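Local coordinates for protein probable nitrite reductase [nad(p)h] small subunit NIRD (Mycobacterium tuberculosis, PDB 4AIV) that probably serves as the Rieske-like small subunit needed for activity of the NADH-dependent nitrite reductase, which reduces nitrite to ammonium, at residues Cys14-Leu19 with Gly43-Val48; Val35-Leu40 with Ile111-Val116; Pro53-Ala58 with Pro77-Ala82; Arg71-Ser76 with Ser89-Pro94; Gln81-Asp86 with Pro94-Pro99. One frame throughout, in Å; residues are numbered along the deposited sequence.

Overall arrangement
All five contacts lie within one Rieske-like domain. Contacts 1 and 2 belong to its six-stranded antiparallel sheet, with centres about 7 Å apart. Contact 1 uses strand 45-49 and contact 2 its neighbour 34-39; the two strands are hydrogen bonded. Contacts 3, 4 and 5 group around the smaller three-stranded sheet 64-68, 71-75, 82-84. The centres of contacts 4 and 5 are about 4 Å apart, and contact 3 lies about 11 Å from both. In sequence, contacts 3, 4 and 5 fall between the two segments of contact 2. The smaller sheet comes in the chain between strands 45-49 and 100-105 of the larger one. The two regions meet where Phe38 and Leu40 pack on Ala72, Val74 and Leu85.

Contact 1. Residues Cys14-Leu19 with Gly43-Val48; sequences CAYDHL and GSVHAV
The ring of Tyr16 meets segment 43-48 with its edge. The carbonyl oxygen of Gly43 lies in the ring plane, and Val45 CG1 sits near that plane along the same rim. In its own segment, the His18 ring has Ala15 CB over one face.

The strong link is a hydrogen bond. Tyr16 OH donates to Gly43 O over 2.7 Å. It approaches in the carbonyl plane and uses a lone pair, with a C=O...donor angle of 107°. The phenol reaches Gly43 because Tyr16 CG is anti to the backbone N (chi1 -175°), which carries the ring toward the other segment. Gly43 has a positive phi of 95°, a backbone conformation that suits glycine. An apolar contact adds to the bond: Tyr16 CE1 is 4.2 Å from Val45 CG1.

Local bonds shape both segments. The 3-10 turn that carries Tyr16 is held by His18 N to Ala15 O, at 3.0 Å. In the other segment, His46 NE2 donates to Ser44 OG over 2.7 Å. Ser44 OG is also hydrogen bonded to Asp42 OD1.

The contact ties the turn after strand 7-15 to the start of strand 45-49. Those strands are not neighbours in the six-stranded sheet; strands 110-117 and 100-105 lie between them. Tyr16 packs on Ile111 and Val105 of the two intervening strands, and Val45 touches the same pair. On its other side, strand 45-49 is bonded to strand 34-39, through His46 with Phe38.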
# COMPACT_ATOMS: atom_id res chain seq x y z
N CYS A 14 8.09 -9.65 -3.62
CA CYS A 14 8.69 -9.91 -4.93
C CYS A 14 10.05 -9.28 -5.03
O CYS A 14 10.49 -8.59 -4.10
CB CYS A 14 7.81 -9.34 -6.05
SG CYS A 14 7.50 -7.54 -6.00
N ALA A 15 10.72 -9.51 -6.16
CA ALA A 15 11.96 -8.82 -6.49
C ALA A 15 11.64 -7.35 -6.77
O ALA A 15 10.63 -7.03 -7.39
CB ALA A 15 12.64 -9.46 -7.70
N TYR A 16 12.51 -6.47 -6.29
CA TYR A 16 12.34 -5.03 -6.47
C TYR A 16 12.16 -4.66 -7.93
O TYR A 16 11.28 -3.87 -8.28
CB TYR A 16 13.53 -4.28 -5.89
CG TYR A 16 13.39 -2.77 -5.92
CD1 TYR A 16 12.51 -2.12 -5.06
CD2 TYR A 16 14.14 -2.00 -6.80
CE1 TYR A 16 12.38 -0.73 -5.07
CE2 TYR A 16 14.02 -0.61 -6.82
CZ TYR A 16 13.14 0.01 -5.95
OH TYR A 16 13.00 1.39 -5.96
N ASP A 17 13.01 -5.23 -8.78
CA ASP A 17 12.99 -4.89 -10.21
C ASP A 17 11.81 -5.51 -10.98
O ASP A 17 11.72 -5.37 -12.20
CB ASP A 17 14.33 -5.22 -10.88
CG ASP A 17 14.68 -6.70 -10.82
OD1 ASP A 17 13.77 -7.54 -10.65
OD2 ASP A 17 15.89 -7.02 -10.96
N HIS A 18 10.93 -6.22 -10.27
CA HIS A 18 9.75 -6.79 -10.92
C HIS A 18 8.52 -5.91 -10.72
O HIS A 18 7.49 -6.10 -11.36
CB HIS A 18 9.51 -8.23 -10.44
CG HIS A 18 10.46 -9.22 -11.04
ND1 HIS A 18 10.44 -10.57 -10.73
CD2 HIS A 18 11.44 -9.07 -11.95
CE1 HIS A 18 11.37 -11.19 -11.41
NE2 HIS A 18 12.00 -10.30 -12.17
N LEU A 19 8.64 -4.92 -9.83
CA LEU A 19 7.56 -3.97 -9.58
C LEU A 19 7.78 -2.68 -10.36
O LEU A 19 8.78 -1.99 -10.16
CB LEU A 19 7.48 -3.66 -8.08
CG LEU A 19 6.19 -3.04 -7.54
CD1 LEU A 19 4.98 -3.87 -7.99
CD2 LEU A 19 6.25 -2.95 -6.01
N GLY A 43 11.67 5.60 -5.56
CA GLY A 43 12.21 4.31 -5.18
C GLY A 43 11.52 3.62 -4.01
O GLY A 43 11.68 2.41 -3.80
N SER A 44 10.75 4.38 -3.25
CA SER A 44 10.10 3.85 -2.05
C SER A 44 9.00 2.83 -2.39
O SER A 44 8.38 2.90 -3.46
CB SER A 44 9.49 4.98 -1.21
OG SER A 44 8.40 5.61 -1.88
N VAL A 45 8.80 1.89 -1.48
CA VAL A 45 7.65 0.99 -1.56
C VAL A 45 6.71 1.29 -0.41
O VAL A 45 7.15 1.64 0.69
CB VAL A 45 8.06 -0.52 -1.56
CG1 VAL A 45 8.87 -0.85 -2.81
CG2 VAL A 45 8.85 -0.89 -0.29
N HIS A 46 5.41 1.20 -0.67
CA HIS A 46 4.40 1.49 0.34
C HIS A 46 3.30 0.44 0.29
O HIS A 46 2.86 0.03 -0.80
CB HIS A 46 3.81 2.89 0.13
CG HIS A 46 4.82 3.98 0.27
ND1 HIS A 46 5.13 4.58 1.47
CD2 HIS A 46 5.65 4.55 -0.65
CE1 HIS A 46 6.07 5.48 1.29
NE2 HIS A 46 6.41 5.48 0.01
N ALA A 47 2.86 -0.01 1.46
CA ALA A 47 1.82 -1.03 1.54
C ALA A 47 0.65 -0.54 2.37
O ALA A 47 0.83 -0.16 3.55
CB ALA A 47 2.37 -2.34 2.12
N VAL A 48 -0.54 -0.52 1.76
CA VAL A 48 -1.75 -0.12 2.47
C VAL A 48 -2.83 -1.20 2.30
O VAL A 48 -2.68 -2.11 1.48
CB VAL A 48 -2.29 1.27 2.00
CG1 VAL A 48 -1.27 2.38 2.29
CG2 VAL A 48 -2.66 1.24 0.52

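Contact 2. Residues Val35-Leu40 with Ile111-Val116; sequences VALFRL and IQVARV
Leu37 packs against Ile111 and Val113, and Val35 packs against Val113. These four buried residues form the contact.

The interactions across it are apolar methyl contacts. Leu37 uses both branches. Its CD2 is 3.8 Å from Ile111 CG2, and its CD1 is 4.0 Å from Val113 CG2. Ile111 CG2 thus sits near both methyls of Leu37, as it is also 4.1 Å from Leu37 CD1. The Leu37 and Val113 side chains run past each other in opposite directions. A chi1 of 176° turns the fork of Leu37 away from its own N and points both methyls at Ile111 and Val113. Val35 makes a looser contact, with CG1 4.3 Å from Val113 CG1.

No hydrogen bond joins the two segments. Their axes come no closer than 9.7 Å, too far for backbone pairing, and the strands run roughly antiparallel at 143°. Each strand is bonded to other neighbours: Ala36 pairs with Val48 and Leu37 with Val25, while Ile111 pairs with Cys14.

Gln112 points away from segment 35-40 and bonds to Arg104 and Thr12. Arg115 forms a salt bridge with Asp30.

Further apolar side chains continue the packing. Ala47 touches both Val35 and Val113, and Ala13 touches Leu37. Strands 34-39 and 110-117 are separated in the sheet by strands 45-49 and 100-105, yet their side chains meet. The sheet must therefore curl over itself. A buried core enclosed by a curled antiparallel sheet is characteristic of the barrel-like base of the Rieske fold.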
# COMPACT_ATOMS: atom_id res chain seq x y z
N VAL A 35 -3.15 -6.69 1.02
CA VAL A 35 -2.38 -5.46 0.99
C VAL A 35 -2.24 -4.93 -0.44
O VAL A 35 -2.07 -5.71 -1.38
CB VAL A 35 -0.99 -5.75 1.60
CG1 VAL A 35 0.06 -4.85 1.02
CG2 VAL A 35 -1.07 -5.65 3.12
N ALA A 36 -2.35 -3.61 -0.62
CA ALA A 36 -2.02 -2.99 -1.90
C ALA A 36 -0.60 -2.44 -1.81
O ALA A 36 -0.32 -1.55 -0.99
CB ALA A 36 -3.01 -1.87 -2.23
N LEU A 37 0.30 -2.98 -2.63
CA LEU A 37 1.71 -2.60 -2.62
C LEU A 37 2.08 -1.77 -3.84
O LEU A 37 1.77 -2.15 -4.97
CB LEU A 37 2.59 -3.86 -2.58
CG LEU A 37 4.12 -3.65 -2.65
CD1 LEU A 37 4.68 -2.96 -1.38
CD2 LEU A 37 4.83 -4.98 -2.92
N PHE A 38 2.74 -0.63 -3.61
CA PHE A 38 3.16 0.27 -4.68
C PHE A 38 4.64 0.64 -4.55
O PHE A 38 5.12 0.93 -3.45
CB PHE A 38 2.36 1.58 -4.61
CG PHE A 38 0.86 1.40 -4.66
CD1 PHE A 38 0.13 1.17 -3.49
CD2 PHE A 38 0.17 1.49 -5.86
CE1 PHE A 38 -1.25 1.04 -3.53
CE2 PHE A 38 -1.22 1.35 -5.91
CZ PHE A 38 -1.93 1.12 -4.75
N ARG A 39 5.35 0.68 -5.67
CA ARG A 39 6.67 1.32 -5.73
C ARG A 39 6.51 2.71 -6.39
O ARG A 39 5.80 2.85 -7.39
CB ARG A 39 7.65 0.45 -6.51
CG ARG A 39 8.88 1.17 -7.07
CD ARG A 39 9.79 0.17 -7.78
NE ARG A 39 10.90 0.83 -8.48
CZ ARG A 39 11.82 0.19 -9.20
NH1 ARG A 39 11.79 -1.13 -9.32
NH2 ARG A 39 12.78 0.89 -9.79
N LEU A 40 7.15 3.73 -5.82
CA LEU A 40 7.06 5.08 -6.37
C LEU A 40 8.32 5.45 -7.14
O LEU A 40 9.34 4.76 -7.05
CB LEU A 40 6.81 6.11 -5.26
CG LEU A 40 5.64 5.83 -4.31
CD1 LEU A 40 5.46 6.98 -3.34
CD2 LEU A 40 4.34 5.56 -5.08
N ILE A 111 11.47 -7.02 -1.98
CA ILE A 111 10.44 -6.22 -1.32
C ILE A 111 9.69 -7.07 -0.30
O ILE A 111 9.19 -8.15 -0.62
CB ILE A 111 9.42 -5.64 -2.33
CG1 ILE A 111 10.15 -4.77 -3.36
CG2 ILE A 111 8.35 -4.83 -1.60
CD1 ILE A 111 9.26 -4.29 -4.49
N GLN A 112 9.63 -6.60 0.94
CA GLN A 112 8.86 -7.27 1.97
C GLN A 112 7.84 -6.34 2.59
O GLN A 112 8.02 -5.12 2.60
CB GLN A 112 9.77 -7.78 3.07
CG GLN A 112 10.82 -8.75 2.61
CD GLN A 112 11.49 -9.41 3.79
OE1 GLN A 112 12.26 -8.77 4.51
NE2 GLN A 112 11.20 -10.69 4.00
N VAL A 113 6.78 -6.94 3.12
CA VAL A 113 5.74 -6.21 3.82
C VAL A 113 5.48 -6.90 5.15
O VAL A 113 5.36 -8.13 5.21
CB VAL A 113 4.42 -6.20 3.00
CG1 VAL A 113 3.33 -5.46 3.78
CG2 VAL A 113 4.63 -5.57 1.63
N ALA A 114 5.40 -6.11 6.21
CA ALA A 114 5.18 -6.68 7.53
C ALA A 114 3.77 -6.44 8.02
O ALA A 114 3.10 -5.49 7.62
CB ALA A 114 6.17 -6.10 8.54
N ARG A 115 3.30 -7.32 8.89
CA ARG A 115 2.17 -6.98 9.74
C ARG A 115 2.74 -6.99 11.14
O ARG A 115 3.69 -7.72 11.44
CB ARG A 115 1.03 -7.98 9.61
CG ARG A 115 1.39 -9.37 10.08
CD ARG A 115 0.18 -10.17 10.49
NE ARG A 115 0.58 -11.53 10.81
CZ ARG A 115 0.48 -12.09 12.01
NH1 ARG A 115 -0.04 -11.42 13.03
NH2 ARG A 115 0.90 -13.34 12.19
N VAL A 116 2.17 -6.17 12.01
CA VAL A 116 2.66 -6.07 13.37
C VAL A 116 1.85 -6.99 14.26
O VAL A 116 0.62 -6.94 14.27
CB VAL A 116 2.58 -4.61 13.89
CG1 VAL A 116 2.96 -4.55 15.36
CG2 VAL A 116 3.49 -3.72 13.06

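Contact 3. Residues Pro53-Ala58 with Pro77-Ala82; sequences PFSGAA and PILKQA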
# COMPACT_ATOMS: atom_id res chain seq x y z
N PRO A 53 -12.30 1.20 1.92
CA PRO A 53 -13.03 1.26 3.19
C PRO A 53 -14.44 1.83 3.04
O PRO A 53 -15.19 1.83 4.02
CB PRO A 53 -12.18 2.19 4.04
CG PRO A 53 -11.56 3.11 3.06
CD PRO A 53 -11.28 2.26 1.83
N PHE A 54 -14.80 2.30 1.85
CA PHE A 54 -16.16 2.76 1.62
C PHE A 54 -17.02 1.64 1.03
O PHE A 54 -18.12 1.36 1.51
CB PHE A 54 -16.19 4.01 0.72
CG PHE A 54 -15.57 5.24 1.36
CD1 PHE A 54 -16.35 6.10 2.14
CD2 PHE A 54 -14.22 5.55 1.19
CE1 PHE A 54 -15.79 7.23 2.72
CE2 PHE A 54 -13.66 6.69 1.77
CZ PHE A 54 -14.45 7.53 2.54
N SER A 55 -16.49 0.96 0.00
CA SER A 55 -17.25 -0.05 -0.74
C SER A 55 -16.99 -1.48 -0.28
O SER A 55 -17.80 -2.37 -0.52
CB SER A 55 -16.94 0.05 -2.23
OG SER A 55 -15.62 -0.41 -2.50
N GLY A 56 -15.84 -1.71 0.36
CA GLY A 56 -15.44 -3.05 0.73
C GLY A 56 -14.81 -3.83 -0.43
O GLY A 56 -14.43 -5.00 -0.26
N ALA A 57 -14.69 -3.19 -1.59
CA ALA A 57 -14.09 -3.80 -2.78
C ALA A 57 -12.57 -3.99 -2.63
O ALA A 57 -11.85 -3.04 -2.31
CB ALA A 57 -14.38 -2.95 -4.02
N ALA A 58 -12.08 -5.21 -2.85
CA ALA A 58 -10.64 -5.48 -2.74
C ALA A 58 -9.94 -5.03 -4.02
O ALA A 58 -9.50 -5.87 -4.81
CB ALA A 58 -10.37 -6.97 -2.47
N PRO A 77 -10.22 3.11 -7.27
CA PRO A 77 -10.62 2.92 -8.67
C PRO A 77 -11.99 3.49 -9.11
O PRO A 77 -12.05 4.13 -10.16
CB PRO A 77 -10.62 1.40 -8.82
CG PRO A 77 -9.57 0.96 -7.90
CD PRO A 77 -9.68 1.87 -6.69
N ILE A 78 -13.05 3.26 -8.34
CA ILE A 78 -14.38 3.72 -8.77
C ILE A 78 -14.70 5.07 -8.13
O ILE A 78 -14.97 6.07 -8.81
CB ILE A 78 -15.49 2.72 -8.35
CG1 ILE A 78 -15.24 1.34 -8.97
CG2 ILE A 78 -16.89 3.26 -8.73
CD1 ILE A 78 -15.51 1.27 -10.44
N LEU A 79 -14.64 5.06 -6.81
CA LEU A 79 -15.04 6.19 -5.98
C LEU A 79 -14.09 7.38 -6.07
O LEU A 79 -14.46 8.49 -5.70
CB LEU A 79 -15.18 5.71 -4.53
CG LEU A 79 -16.19 4.56 -4.37
CD1 LEU A 79 -16.20 3.98 -2.96
CD2 LEU A 79 -17.59 5.02 -4.77
N LYS A 80 -12.87 7.14 -6.57
CA LYS A 80 -11.86 8.18 -6.78
C LYS A 80 -11.56 9.02 -5.53
O LYS A 80 -11.45 10.24 -5.61
CB LYS A 80 -12.23 9.09 -7.96
CG LYS A 80 -12.13 8.42 -9.33
N GLN A 81 -11.43 8.36 -4.38
CA GLN A 81 -11.05 9.06 -3.15
C GLN A 81 -9.56 8.82 -2.86
O GLN A 81 -9.06 7.71 -3.07
CB GLN A 81 -11.94 8.62 -1.99
CG GLN A 81 -13.38 9.00 -2.23
CD GLN A 81 -14.34 8.35 -1.26
OE1 GLN A 81 -14.70 7.17 -1.41
NE2 GLN A 81 -14.78 9.11 -0.27
N ALA A 82 -8.87 9.86 -2.41
CA ALA A 82 -7.42 9.81 -2.20
C ALA A 82 -7.04 9.31 -0.81
O ALA A 82 -7.57 9.78 0.20
CB ALA A 82 -6.79 11.19 -2.45
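Two surface loops meet here, and they appear to correspond to the cluster-binding loops of Rieske proteins. Judged by the sequence motifs, Phe54 and Leu79 probably stand where cluster-binding relatives have histidines, and Asp52 and Ser76, which touch each other, probably where they have cysteines. Neither segment contains cysteine or histidine.

Gln81 OE1 lies over one face of the Phe54 ring, toward its rim, 3.1 Å from Phe54 CD2. Gln81 NE2 is 3.2 Å from Phe54 CZ. The amide and ring planes are tilted by 37°. The Gln81 chain is extended beyond CG (chi2 168°), which brings the amide up to the ring. Beside it, Leu79 CD1 packs 3.7 Å from Phe54 CB and 4.1 Å from Ser55 CB.

The first loop is fixed from within. Ser55 OG accepts from Ala57 N over 3.1 Å, an ST turn. Asp52 OD1 takes the backbone N-H of both Phe54 and Ser55. In the second loop, Gln81 N is bonded to Ser76 OG.

As modelled, the side-chain amide oxygen of Gln81 faces the ring, which is probably not favourable electrostatically. No hydrogen bond crosses the contact, so dispersion between the flat groups and the leucine methyl probably carries most of the attraction.

Contact 4. Residues Arg71-Ser76 with Ser89-Pro94; sequences RAMVQS and SCLDDP
Leu91 spreads its two methyls between Arg71 and Met73. Leu91 CD2 lies over one face of the Arg71 guanidinium, 3.5 Å from Arg71 NH1. The two side chains cross at a slant. The other methyl, Leu91 CD1, rests 4.0 Å from Met73 CB. With chi1 at -168° and the rest of the chain extended, Arg71 reaches out from the strand and brings its flat end beside Leu91.

Ser89 approaches the guanidinium obliquely. Its OG is 3.7 Å from Arg71 NH2, and a water bridges Ser89 OG to the other nitrogen, Arg71 NH1. The water accepts from Arg71 NH1 over 3.1 Å and donates to Ser89 OG over 2.7 Å. Ser89 OG is also hydrogen bonded to Asp87.

The contact joins strand 71-75 to the loop after strand 82-84. Strand 82-84 lies beside both, and its Ala84 touches Arg71, Ser89 and Leu91.

Arg71 finds its strongest partners in the first part of the same loop, before segment 89-94. NH2 forms salt bridges with Asp87 and Asp86. The guanidinium nitrogens are thus engaged by carboxylates and water, while one flat face takes a methyl. Asp86 and Asp87 probably balance the arginine charge and fix the guanidinium against Leu91.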
# COMPACT_ATOMS: atom_id res chain seq x y z
N ARG A 71 2.04 15.26 -1.47
CA ARG A 71 1.90 14.06 -0.66
C ARG A 71 1.46 12.86 -1.50
O ARG A 71 0.44 12.91 -2.19
CB ARG A 71 0.89 14.31 0.46
CG ARG A 71 0.89 13.26 1.52
CD ARG A 71 0.26 13.80 2.76
NE ARG A 71 0.18 12.77 3.79
CZ ARG A 71 -0.61 12.86 4.85
NH1 ARG A 71 -1.38 13.93 5.01
NH2 ARG A 71 -0.64 11.87 5.74
N ALA A 72 2.24 11.78 -1.44
CA ALA A 72 1.99 10.60 -2.26
C ALA A 72 0.67 9.93 -1.87
O ALA A 72 0.38 9.73 -0.68
CB ALA A 72 3.14 9.61 -2.15
N MET A 73 -0.14 9.60 -2.85
CA MET A 73 -1.42 8.99 -2.53
C MET A 73 -1.85 8.02 -3.60
O MET A 73 -1.28 7.97 -4.69
CB MET A 73 -2.49 10.06 -2.28
CG MET A 73 -2.65 11.10 -3.39
SD MET A 73 -3.52 10.51 -4.86
CE MET A 73 -4.11 12.06 -5.54
N VAL A 74 -2.87 7.23 -3.28
CA VAL A 74 -3.53 6.40 -4.28
C VAL A 74 -5.02 6.76 -4.29
O VAL A 74 -5.64 6.95 -3.24
CB VAL A 74 -3.32 4.89 -4.00
CG1 VAL A 74 -3.83 4.52 -2.61
CG2 VAL A 74 -4.00 4.03 -5.07
N GLN A 75 -5.60 6.89 -5.48
CA GLN A 75 -7.03 7.10 -5.60
C GLN A 75 -7.74 5.78 -5.84
O GLN A 75 -7.35 5.01 -6.71
CB GLN A 75 -7.35 8.09 -6.71
CG GLN A 75 -7.07 9.51 -6.29
CD GLN A 75 -7.39 10.50 -7.38
OE1 GLN A 75 -6.95 10.35 -8.52
NE2 GLN A 75 -8.18 11.52 -7.04
N SER A 76 -8.77 5.51 -5.05
CA SER A 76 -9.56 4.30 -5.22
C SER A 76 -10.19 4.29 -6.62
O SER A 76 -10.63 5.33 -7.11
CB SER A 76 -10.63 4.21 -4.14
OG SER A 76 -11.45 5.36 -4.15
N SER A 89 -4.30 7.46 5.69
CA SER A 89 -5.44 8.36 5.91
C SER A 89 -6.12 8.76 4.61
O SER A 89 -5.46 9.03 3.60
CB SER A 89 -5.02 9.62 6.70
OG SER A 89 -4.05 10.37 6.00
N CYS A 90 -7.45 8.79 4.63
CA CYS A 90 -8.19 9.32 3.49
C CYS A 90 -8.03 10.83 3.50
O CYS A 90 -8.47 11.52 4.43
CB CYS A 90 -9.66 8.94 3.57
SG CYS A 90 -10.63 9.49 2.12
N LEU A 91 -7.41 11.36 2.45
CA LEU A 91 -7.15 12.79 2.38
C LEU A 91 -8.43 13.58 2.08
O LEU A 91 -8.48 14.79 2.27
CB LEU A 91 -6.07 13.08 1.33
CG LEU A 91 -4.68 12.47 1.61
CD1 LEU A 91 -3.73 12.72 0.44
CD2 LEU A 91 -4.09 13.02 2.91
N ASP A 92 -9.48 12.89 1.62
CA ASP A 92 -10.75 13.55 1.29
C ASP A 92 -11.78 13.50 2.43
O ASP A 92 -12.76 14.25 2.43
CB ASP A 92 -11.37 12.95 0.03
CG ASP A 92 -10.49 13.10 -1.21
OD1 ASP A 92 -9.69 14.07 -1.28
OD2 ASP A 92 -10.60 12.25 -2.11
N ASP A 93 -11.57 12.59 3.38
CA ASP A 93 -12.47 12.42 4.52
C ASP A 93 -11.65 11.92 5.70
O ASP A 93 -11.38 10.72 5.81
CB ASP A 93 -13.59 11.43 4.19
CG ASP A 93 -14.67 11.36 5.28
OD1 ASP A 93 -14.42 11.80 6.42
OD2 ASP A 93 -15.77 10.85 4.99
N PRO A 94 -11.26 12.84 6.59
CA PRO A 94 -10.38 12.59 7.74
C PRO A 94 -10.86 11.46 8.66
O PRO A 94 -10.04 10.88 9.38
CB PRO A 94 -10.38 13.92 8.49
CG PRO A 94 -10.68 14.94 7.43
CD PRO A 94 -11.65 14.26 6.50
O HOH W 1 -3.41 12.83 7.04

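Contact 5. Residues Gln81-Asp86 with Pro94-Pro99; sequences QAFALD and PRVSVP
This is an apolar packing contact between strand 82-84 and the loop that leads to strand 100-105. Phe83 carries it, meeting Val96 and Val98. Phe83 CD2 is 4.1 Å from Val98 CG2, and these two side chains cross at about a right angle. Val96 CG1 lies at the ring edge, near its plane, 4.4 Å from Phe83 CE2. Between the valines, the ring passes the backbone: Phe83 CE2 is 4.3 Å from Ser97 C. Phe83 CG is anti to the carbonyl carbon (chi1 -65°), which places the ring beside the valines. Val96 and Val98 point their CB toward segment 81-86, while Ser97 points its CB away from it, as expected for an alternating extended chain.

Strand 82-84 is the last of the three-stranded sheet that forms the smaller part of this Rieske-like domain. Phe83 is backbone bonded to Val74 of the neighbouring strand. The loop is held by backbone bonds of its own, Val96 with Cys90 and Val98 with Gly88. No hydrogen bond joins segments 81-86 and 94-99.

Other residues close around the ring. Pro53 packs on Phe83, Val96 and Val98 together, and Met60 and Cys90 also touch Phe83. Val98 reaches the larger sheet through Val48.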
# COMPACT_ATOMS: atom_id res chain seq x y z
N GLN A 81 -11.43 8.36 -4.38
CA GLN A 81 -11.05 9.06 -3.15
C GLN A 81 -9.56 8.82 -2.86
O GLN A 81 -9.06 7.71 -3.07
CB GLN A 81 -11.94 8.62 -1.99
CG GLN A 81 -13.38 9.00 -2.23
CD GLN A 81 -14.34 8.35 -1.26
OE1 GLN A 81 -14.70 7.17 -1.41
NE2 GLN A 81 -14.78 9.11 -0.27
N ALA A 82 -8.87 9.86 -2.41
CA ALA A 82 -7.42 9.81 -2.20
C ALA A 82 -7.04 9.31 -0.81
O ALA A 82 -7.57 9.78 0.20
CB ALA A 82 -6.79 11.19 -2.45
N PHE A 83 -6.11 8.35 -0.77
CA PHE A 83 -5.55 7.83 0.47
C PHE A 83 -4.03 8.05 0.49
O PHE A 83 -3.33 7.63 -0.42
CB PHE A 83 -5.87 6.34 0.64
CG PHE A 83 -7.34 6.04 0.78
CD1 PHE A 83 -8.15 5.92 -0.34
CD2 PHE A 83 -7.93 5.91 2.04
CE1 PHE A 83 -9.51 5.65 -0.22
CE2 PHE A 83 -9.29 5.64 2.17
CZ PHE A 83 -10.08 5.51 1.04
N ALA A 84 -3.55 8.71 1.54
CA ALA A 84 -2.11 8.94 1.72
C ALA A 84 -1.36 7.62 1.89
O ALA A 84 -1.76 6.77 2.69
CB ALA A 84 -1.88 9.84 2.93
N LEU A 85 -0.27 7.44 1.14
CA LEU A 85 0.45 6.16 1.20
C LEU A 85 1.29 6.04 2.47
O LEU A 85 1.64 4.93 2.90
CB LEU A 85 1.30 5.95 -0.07
CG LEU A 85 0.51 5.68 -1.37
CD1 LEU A 85 1.42 5.68 -2.61
CD2 LEU A 85 -0.24 4.36 -1.27
N ASP A 86 1.60 7.18 3.09
CA ASP A 86 2.45 7.16 4.28
C ASP A 86 1.73 6.70 5.55
O ASP A 86 2.31 5.99 6.37
CB ASP A 86 3.20 8.50 4.49
CG ASP A 86 2.27 9.69 4.73
OD1 ASP A 86 1.03 9.52 4.78
OD2 ASP A 86 2.78 10.82 4.90
N PRO A 94 -11.26 12.84 6.59
CA PRO A 94 -10.38 12.59 7.74
C PRO A 94 -10.86 11.46 8.66
O PRO A 94 -10.04 10.88 9.38
CB PRO A 94 -10.38 13.92 8.49
CG PRO A 94 -10.68 14.94 7.43
CD PRO A 94 -11.65 14.26 6.50
N ARG A 95 -12.15 11.15 8.62
CA ARG A 95 -12.73 10.13 9.49
C ARG A 95 -12.51 8.70 9.00
O ARG A 95 -12.83 7.74 9.69
CB ARG A 95 -14.24 10.36 9.62
CG ARG A 95 -14.63 11.80 9.90
CD ARG A 95 -16.11 11.99 9.66
NE ARG A 95 -16.47 11.81 8.25
CZ ARG A 95 -17.70 12.02 7.77
NH1 ARG A 95 -18.66 12.42 8.59
NH2 ARG A 95 -17.96 11.83 6.48
N VAL A 96 -11.97 8.58 7.79
CA VAL A 96 -11.82 7.28 7.15
C VAL A 96 -10.34 7.03 6.86
O VAL A 96 -9.57 7.98 6.68
CB VAL A 96 -12.66 7.20 5.84
CG1 VAL A 96 -12.48 5.86 5.13
CG2 VAL A 96 -14.13 7.45 6.15
N SER A 97 -9.92 5.77 6.86
CA SER A 97 -8.55 5.41 6.50
C SER A 97 -8.46 3.94 6.08
O SER A 97 -9.40 3.16 6.29
CB SER A 97 -7.59 5.71 7.67
OG SER A 97 -7.88 4.89 8.79
N VAL A 98 -7.35 3.58 5.46
CA VAL A 98 -6.97 2.18 5.31
C VAL A 98 -5.76 1.95 6.19
O VAL A 98 -5.03 2.90 6.51
CB VAL A 98 -6.60 1.82 3.85
CG1 VAL A 98 -7.84 1.78 2.99
CG2 VAL A 98 -5.54 2.79 3.30
N PRO A 99 -5.53 0.68 6.59
CA PRO A 99 -4.32 0.38 7.36
C PRO A 99 -3.07 0.58 6.52
O PRO A 99 -3.12 0.46 5.29
CB PRO A 99 -4.48 -1.12 7.70
CG PRO A 99 -5.43 -1.64 6.66
CD PRO A 99 -6.39 -0.51 6.43